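Local coordinates for 16L protein (Yaba-like disease virus, PDB 6TQP), which probably inhibits apoptosis of the infected host cell as a poxviral Bcl-2-like protein, holding a peptide in a groove on its helical surface, at residues N92-P96 with S97-A101; L100-I103 with S104-M108. All coordinates share one frame; numbering follows the deposited sequence.

Contact 1. Residues N92-P96 with S97-A101; sequences NDNRP and SVKLA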
ATOM      1  N   ASN A  92     -10.819  -3.372   8.628  1.00 32.16           N
ATOM      2  CA  ASN A  92     -11.407  -4.702   8.770  1.00 38.27           C
ATOM      3  C   ASN A  92     -10.364  -5.788   8.966  1.00 37.00           C
ATOM      4  O   ASN A  92     -10.661  -6.818   9.584  1.00 45.41           O
ATOM      5  CB  ASN A  92     -12.250  -5.051   7.547  1.00 38.51           C
ATOM      6  CG  ASN A  92     -13.583  -4.342   7.539  1.00 51.54           C
ATOM      7  OD1 ASN A  92     -14.020  -3.805   8.558  1.00 49.92           O
ATOM      8  ND2 ASN A  92     -14.249  -4.346   6.390  1.00 57.06           N
ATOM      9  N   ASP A  93      -9.156  -5.600   8.427  1.00 34.70           N
ATOM     10  CA  ASP A  93      -8.132  -6.645   8.488  1.00 27.34           C
ATOM     11  C   ASP A  93      -6.765  -5.957   8.592  1.00 34.09           C
ATOM     12  O   ASP A  93      -6.077  -5.760   7.591  1.00 29.55           O
ATOM     13  CB  ASP A  93      -8.219  -7.557   7.274  1.00 29.58           C
ATOM     14  CG  ASP A  93      -7.380  -8.795   7.415  1.00 35.07           C
ATOM     15  OD1 ASP A  93      -6.693  -8.928   8.449  1.00 34.46           O
ATOM     16  OD2 ASP A  93      -7.397  -9.628   6.487  1.00 31.36           O
ATOM     17  N   ASN A  94      -6.364  -5.646   9.824  1.00 36.04           N
ATOM     18  CA  ASN A  94      -5.278  -4.718  10.106  1.00 36.15           C
ATOM     19  C   ASN A  94      -3.882  -5.354  10.087  1.00 39.76           C
ATOM     20  O   ASN A  94      -2.949  -4.772  10.644  1.00 48.80           O
ATOM     21  CB  ASN A  94      -5.515  -4.072  11.471  1.00 49.05           C
ATOM     22  CG  ASN A  94      -4.672  -2.859  11.685  1.00 66.04           C
ATOM     23  OD1 ASN A  94      -4.534  -2.027  10.791  1.00 59.30           O
ATOM     24  ND2 ASN A  94      -4.075  -2.754  12.867  1.00 87.15           N
ATOM     25  N   ARG A  95      -3.697  -6.503   9.465  1.00 35.23           N
ATOM     26  CA  ARG A  95      -2.427  -7.209   9.622  1.00 28.94           C
ATOM     27  C   ARG A  95      -1.306  -6.568   8.795  1.00 31.27           C
ATOM     28  O   ARG A  95      -1.564  -5.856   7.822  1.00 28.70           O
ATOM     29  CB  ARG A  95      -2.601  -8.668   9.232  1.00 29.73           C
ATOM     30  CG  ARG A  95      -3.569  -9.404  10.186  1.00 29.15           C
ATOM     31  CD  ARG A  95      -3.874 -10.777   9.704  1.00 35.20           C
ATOM     32  NE  ARG A  95      -4.657 -10.751   8.478  1.00 30.35           N
ATOM     33  CZ  ARG A  95      -4.726 -11.769   7.627  1.00 27.10           C
ATOM     34  NH1 ARG A  95      -4.057 -12.883   7.878  1.00 31.06           N
ATOM     35  NH2 ARG A  95      -5.446 -11.669   6.521  1.00 32.93           N
ATOM     36  N   PRO A  96      -0.040  -6.787   9.185  1.00 29.01           N
ATOM     37  CA  PRO A  96       1.074  -6.263   8.367  1.00 29.13           C
ATOM     38  C   PRO A  96       1.054  -6.756   6.934  1.00 25.11           C
ATOM     39  O   PRO A  96       1.299  -5.972   6.006  1.00 28.11           O
ATOM     40  CB  PRO A  96       2.315  -6.756   9.120  1.00 27.56           C
ATOM     41  CG  PRO A  96       1.888  -6.863  10.518  1.00 33.78           C
ATOM     42  CD  PRO A  96       0.442  -7.319  10.475  1.00 31.71           C
ATOM     43  N   SER A  97       0.774  -8.045   6.721  1.00 26.21           N
ATOM     44  CA  SER A  97       0.733  -8.583   5.366  1.00 25.26           C
ATOM     45  C   SER A  97      -0.344  -7.901   4.531  1.00 32.56           C
ATOM     46  O   SER A  97      -0.159  -7.675   3.329  1.00 27.75           O
ATOM     47  CB  SER A  97       0.500 -10.095   5.422  1.00 30.38           C
ATOM     48  OG  SER A  97      -0.563 -10.395   6.322  1.00 41.20           O
ATOM     49  N   VAL A  98      -1.488  -7.584   5.139  1.00 29.37           N
ATOM     50  CA  VAL A  98      -2.516  -6.840   4.419  1.00 22.90           C
ATOM     51  C   VAL A  98      -1.990  -5.470   4.010  1.00 27.87           C
ATOM     52  O   VAL A  98      -2.249  -4.992   2.900  1.00 27.88           O
ATOM     53  CB  VAL A  98      -3.794  -6.717   5.272  1.00 28.57           C
ATOM     54  CG1 VAL A  98      -4.804  -5.808   4.593  1.00 28.69           C
ATOM     55  CG2 VAL A  98      -4.392  -8.086   5.503  1.00 26.05           C
ATOM     56  N   LYS A  99      -1.269  -4.804   4.909  1.00 25.63           N
ATOM     57  CA  LYS A  99      -0.743  -3.483   4.586  1.00 29.46           C
ATOM     58  C   LYS A  99       0.184  -3.551   3.387  1.00 26.02           C
ATOM     59  O   LYS A  99       0.141  -2.682   2.511  1.00 30.34           O
ATOM     60  CB  LYS A  99      -0.024  -2.898   5.796  1.00 31.32           C
ATOM     61  CG  LYS A  99      -0.977  -2.477   6.906  1.00 29.72           C
ATOM     62  CD  LYS A  99      -0.249  -2.009   8.154  1.00 26.88           C
ATOM     63  CE  LYS A  99      -1.233  -1.494   9.223  1.00 24.94           C
ATOM     64  NZ  LYS A  99      -0.535  -0.853  10.392  1.00 34.07           N
ATOM     65  N   LEU A 100       1.016  -4.588   3.316  1.00 26.43           N
ATOM     66  CA  LEU A 100       1.894  -4.735   2.161  1.00 27.80           C
ATOM     67  C   LEU A 100       1.080  -4.913   0.890  1.00 34.89           C
ATOM     68  O   LEU A 100       1.354  -4.268  -0.127  1.00 31.06           O
ATOM     69  CB  LEU A 100       2.837  -5.911   2.370  1.00 25.55           C
ATOM     70  CG  LEU A 100       3.886  -5.698   3.464  1.00 30.70           C
ATOM     71  CD1 LEU A 100       4.670  -6.951   3.648  1.00 30.30           C
ATOM     72  CD2 LEU A 100       4.835  -4.538   3.112  1.00 28.63           C
ATOM     73  N   ALA A 101       0.044  -5.753   0.943  1.00 30.32           N
ATOM     74  CA  ALA A 101      -0.806  -5.932  -0.226  1.00 26.16           C
ATOM     75  C   ALA A 101      -1.436  -4.615  -0.650  1.00 23.97           C
ATOM     76  O   ALA A 101      -1.555  -4.334  -1.849  1.00 29.36           O
ATOM     77  CB  ALA A 101      -1.887  -6.970   0.051  1.00 32.41           C
TER
HETATM   78  O   HOH W   1      -2.733  -0.520  12.165  1.00 44.14           O

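Contact 2. Residues L100-I103 with S104-M108; sequences LAII and SLISM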
ATOM      1  N   LEU A 100       1.016  -4.588   3.316  1.00 26.43           N
ATOM      2  CA  LEU A 100       1.894  -4.735   2.161  1.00 27.80           C
ATOM      3  C   LEU A 100       1.080  -4.913   0.890  1.00 34.89           C
ATOM      4  O   LEU A 100       1.354  -4.268  -0.127  1.00 31.06           O
ATOM      5  CB  LEU A 100       2.837  -5.911   2.370  1.00 25.55           C
ATOM      6  CG  LEU A 100       3.886  -5.698   3.464  1.00 30.70           C
ATOM      7  CD1 LEU A 100       4.670  -6.951   3.648  1.00 30.30           C
ATOM      8  CD2 LEU A 100       4.835  -4.538   3.112  1.00 28.63           C
ATOM      9  N   ALA A 101       0.044  -5.753   0.943  1.00 30.32           N
ATOM     10  CA  ALA A 101      -0.806  -5.932  -0.226  1.00 26.16           C
ATOM     11  C   ALA A 101      -1.436  -4.615  -0.650  1.00 23.97           C
ATOM     12  O   ALA A 101      -1.555  -4.334  -1.849  1.00 29.36           O
ATOM     13  CB  ALA A 101      -1.887  -6.970   0.051  1.00 32.41           C
ATOM     14  N   ILE A 102      -1.841  -3.783   0.314  1.00 25.89           N
ATOM     15  CA  ILE A 102      -2.473  -2.514  -0.043  1.00 27.10           C
ATOM     16  C   ILE A 102      -1.458  -1.572  -0.700  1.00 31.16           C
ATOM     17  O   ILE A 102      -1.799  -0.814  -1.617  1.00 28.03           O
ATOM     18  CB  ILE A 102      -3.146  -1.882   1.187  1.00 27.63           C
ATOM     19  CG1 ILE A 102      -4.398  -2.695   1.538  1.00 28.68           C
ATOM     20  CG2 ILE A 102      -3.515  -0.431   0.914  1.00 27.57           C
ATOM     21  CD1 ILE A 102      -5.037  -2.312   2.861  1.00 29.03           C
ATOM     22  N   ILE A 103      -0.205  -1.587  -0.250  1.00 28.59           N
ATOM     23  CA  ILE A 103       0.798  -0.759  -0.926  1.00 23.99           C
ATOM     24  C   ILE A 103       0.917  -1.182  -2.381  1.00 24.42           C
ATOM     25  O   ILE A 103       0.974  -0.344  -3.286  1.00 29.39           O
ATOM     26  CB  ILE A 103       2.154  -0.834  -0.202  1.00 25.90           C
ATOM     27  CG1 ILE A 103       2.012  -0.250   1.202  1.00 24.43           C
ATOM     28  CG2 ILE A 103       3.247  -0.091  -1.004  1.00 28.18           C
ATOM     29  CD1 ILE A 103       3.214  -0.503   2.099  1.00 29.87           C
ATOM     30  N   SER A 104       0.923  -2.491  -2.634  1.00 24.37           N
ATOM     31  CA  SER A 104       0.956  -2.961  -4.014  1.00 28.03           C
ATOM     32  C   SER A 104      -0.290  -2.522  -4.773  1.00 28.88           C
ATOM     33  O   SER A 104      -0.220  -2.186  -5.960  1.00 26.90           O
ATOM     34  CB  SER A 104       1.089  -4.482  -4.060  1.00 31.44           C
ATOM     35  OG  SER A 104       2.284  -4.908  -3.441  1.00 34.76           O
ATOM     36  N   LEU A 105      -1.449  -2.553  -4.114  1.00 27.68           N
ATOM     37  CA  LEU A 105      -2.683  -2.123  -4.761  1.00 28.20           C
ATOM     38  C   LEU A 105      -2.594  -0.661  -5.190  1.00 29.30           C
ATOM     39  O   LEU A 105      -2.950  -0.306  -6.322  1.00 30.25           O
ATOM     40  CB  LEU A 105      -3.863  -2.339  -3.804  1.00 28.99           C
ATOM     41  CG  LEU A 105      -5.203  -1.808  -4.309  1.00 30.21           C
ATOM     42  CD1 LEU A 105      -5.667  -2.555  -5.550  1.00 32.07           C
ATOM     43  CD2 LEU A 105      -6.214  -1.889  -3.193  1.00 26.79           C
ATOM     44  N   ILE A 106      -2.114   0.207  -4.296  1.00 25.08           N
ATOM     45  CA  ILE A 106      -1.960   1.627  -4.634  1.00 25.59           C
ATOM     46  C   ILE A 106      -1.019   1.786  -5.813  1.00 28.61           C
ATOM     47  O   ILE A 106      -1.268   2.595  -6.718  1.00 26.95           O
ATOM     48  CB  ILE A 106      -1.454   2.422  -3.413  1.00 29.31           C
ATOM     49  CG1 ILE A 106      -2.424   2.310  -2.240  1.00 37.31           C
ATOM     50  CG2 ILE A 106      -1.266   3.915  -3.738  1.00 30.65           C
ATOM     51  CD1 ILE A 106      -1.779   2.633  -0.950  1.00 67.50           C
ATOM     52  N   SER A 107       0.073   1.018  -5.833  1.00 34.40           N
ATOM     53  CA  SER A 107       0.996   1.098  -6.970  1.00 32.56           C
ATOM     54  C   SER A 107       0.269   0.829  -8.277  1.00 38.51           C
ATOM     55  O   SER A 107       0.447   1.554  -9.267  1.00 35.49           O
ATOM     56  CB  SER A 107       2.144   0.105  -6.797  1.00 37.40           C
ATOM     57  OG  SER A 107       2.932   0.459  -5.683  1.00 45.82           O
ATOM     58  N   MET A 108      -0.557  -0.218  -8.304  1.00 34.45           N
ATOM     59  CA  MET A 108      -1.309  -0.510  -9.516  1.00 36.15           C
ATOM     60  C   MET A 108      -2.301   0.600  -9.838  1.00 36.25           C
ATOM     61  O   MET A 108      -2.443   0.982 -11.003  1.00 39.10           O
ATOM     62  CB  MET A 108      -2.047  -1.833  -9.388  1.00 35.23           C
ATOM     63  CG  MET A 108      -2.859  -2.151 -10.636  1.00 40.81           C
ATOM     64  SD  MET A 108      -3.696  -3.729 -10.488  1.00 37.95           S
ATOM     65  CE  MET A 108      -2.248  -4.763 -10.707  1.00 32.54           C
TER

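Contact 1. Residues N92-P96 with S97-A101
K99 N donates to R95 O at 3.1 Å and L100 N to P96 O at 3.0 Å, the opening i to i+4 bonds of helix 96-113. The chain leaves helical geometry at D93 and regains it at P96, which places R95 at the N-cap position. Within 92-96, R95 grips D93 side-on with two nitrogens in a salt bridge: R95 NE reaches D93 OD1 at 2.7 Å and R95 NH2 reaches D93 OD2 at 2.8 Å. Each oxygen uses its syn lone pair, though both are tilted somewhat out of the guanidinium plane, and a bend at chi3 (-68°) turns the guanidinium back toward the carboxylate. Two bonds on one flat group restrain its rotation, while R95 NH1 makes a salt bridge with an acidic side chain of the bound peptide. V98 CG2 meets the ion pair at a slant, 3.5 Å from D93 OD2 and 3.9 Å from R95 NH2. On another side of the turn, the extended chain of K99 brings CE to 3.7 Å from N94 OD1. K99 NZ and N94 ND2 both donate to one water, and NZ is also hydrogen-bonded to I133 O. R95, S97 and V98 pack on apolar peptide side chains, so this helix start borders the peptide-binding groove expected of a Bcl-2 fold.

Contact 2. Residues L100-I103 with S104-M108
The buried middle of helix 96-113 in this Bcl-2-like bundle carries the contact, in which I102 and I106 meet one turn apart and S107 folds back on I103. Four consecutive i to i+4 backbone bonds define the segment as regular alpha helix: S104 N to L100 O, L105 N to A101 O, I106 N to I102 O and S107 N to I103 O, all between 2.9 and 3.1 Å. I103 O takes a second donor, since S107 OG approaches it at 3.2 Å. The hydroxyl and the amide N-H arrive from opposite faces of the I103 carbonyl plane, with OG lying 34° out of it. This is possible because S107 OG sits beside its own backbone N, anti to the carbonyl carbon (chi1 -65°), so the hydroxyl finds its acceptor within the helix. S104 has the same first torsion, yet its OG bonds to C51 O of helix 38-68 and so ties two helices together. The apolar touch is made by branch ends: I102 CG2 lies 4.0 Å from I106 CD1. I106 CG1, beside its own backbone N (chi1 -60°), comes to 3.2 Å from I102 O, and the two side chains cross at a slant. Around this core, I102 and I106 pack on I129 of helix 120-134, I103 and S107 on Y23 of helix 12-27, and L105 on I86 of helix 76-92. M108 touches M55 and L62 of helix 38-68. A101 and I102 also pack on apolar side chains of the bound peptide. Side chains meeting four surrounding helices and the peptide are consistent with the central hydrophobic helix of the Bcl-2 fold.

In the fold
Contact 2 begins on the last residues of contact 1, sharing L100 and A101 on helix 96-113, and their centres lie about 10 Å apart. The first covers the loop after helix 76-92 and the start of the next helix, about 11 Å from the centre of the chain; the second lies deeper, about 5 Å from it, and all its touching residues are buried. The path therefore runs from a partly buried helix start to the buried interior of the bundle. Both contacts touch the bound peptide, with a salt bridge and apolar packing at contact 1, and apolar packing from A101 and I102 at contact 2. One helix thus joins the peptide-binding face, probably the groove of the Bcl-2 fold, to the bundle interior.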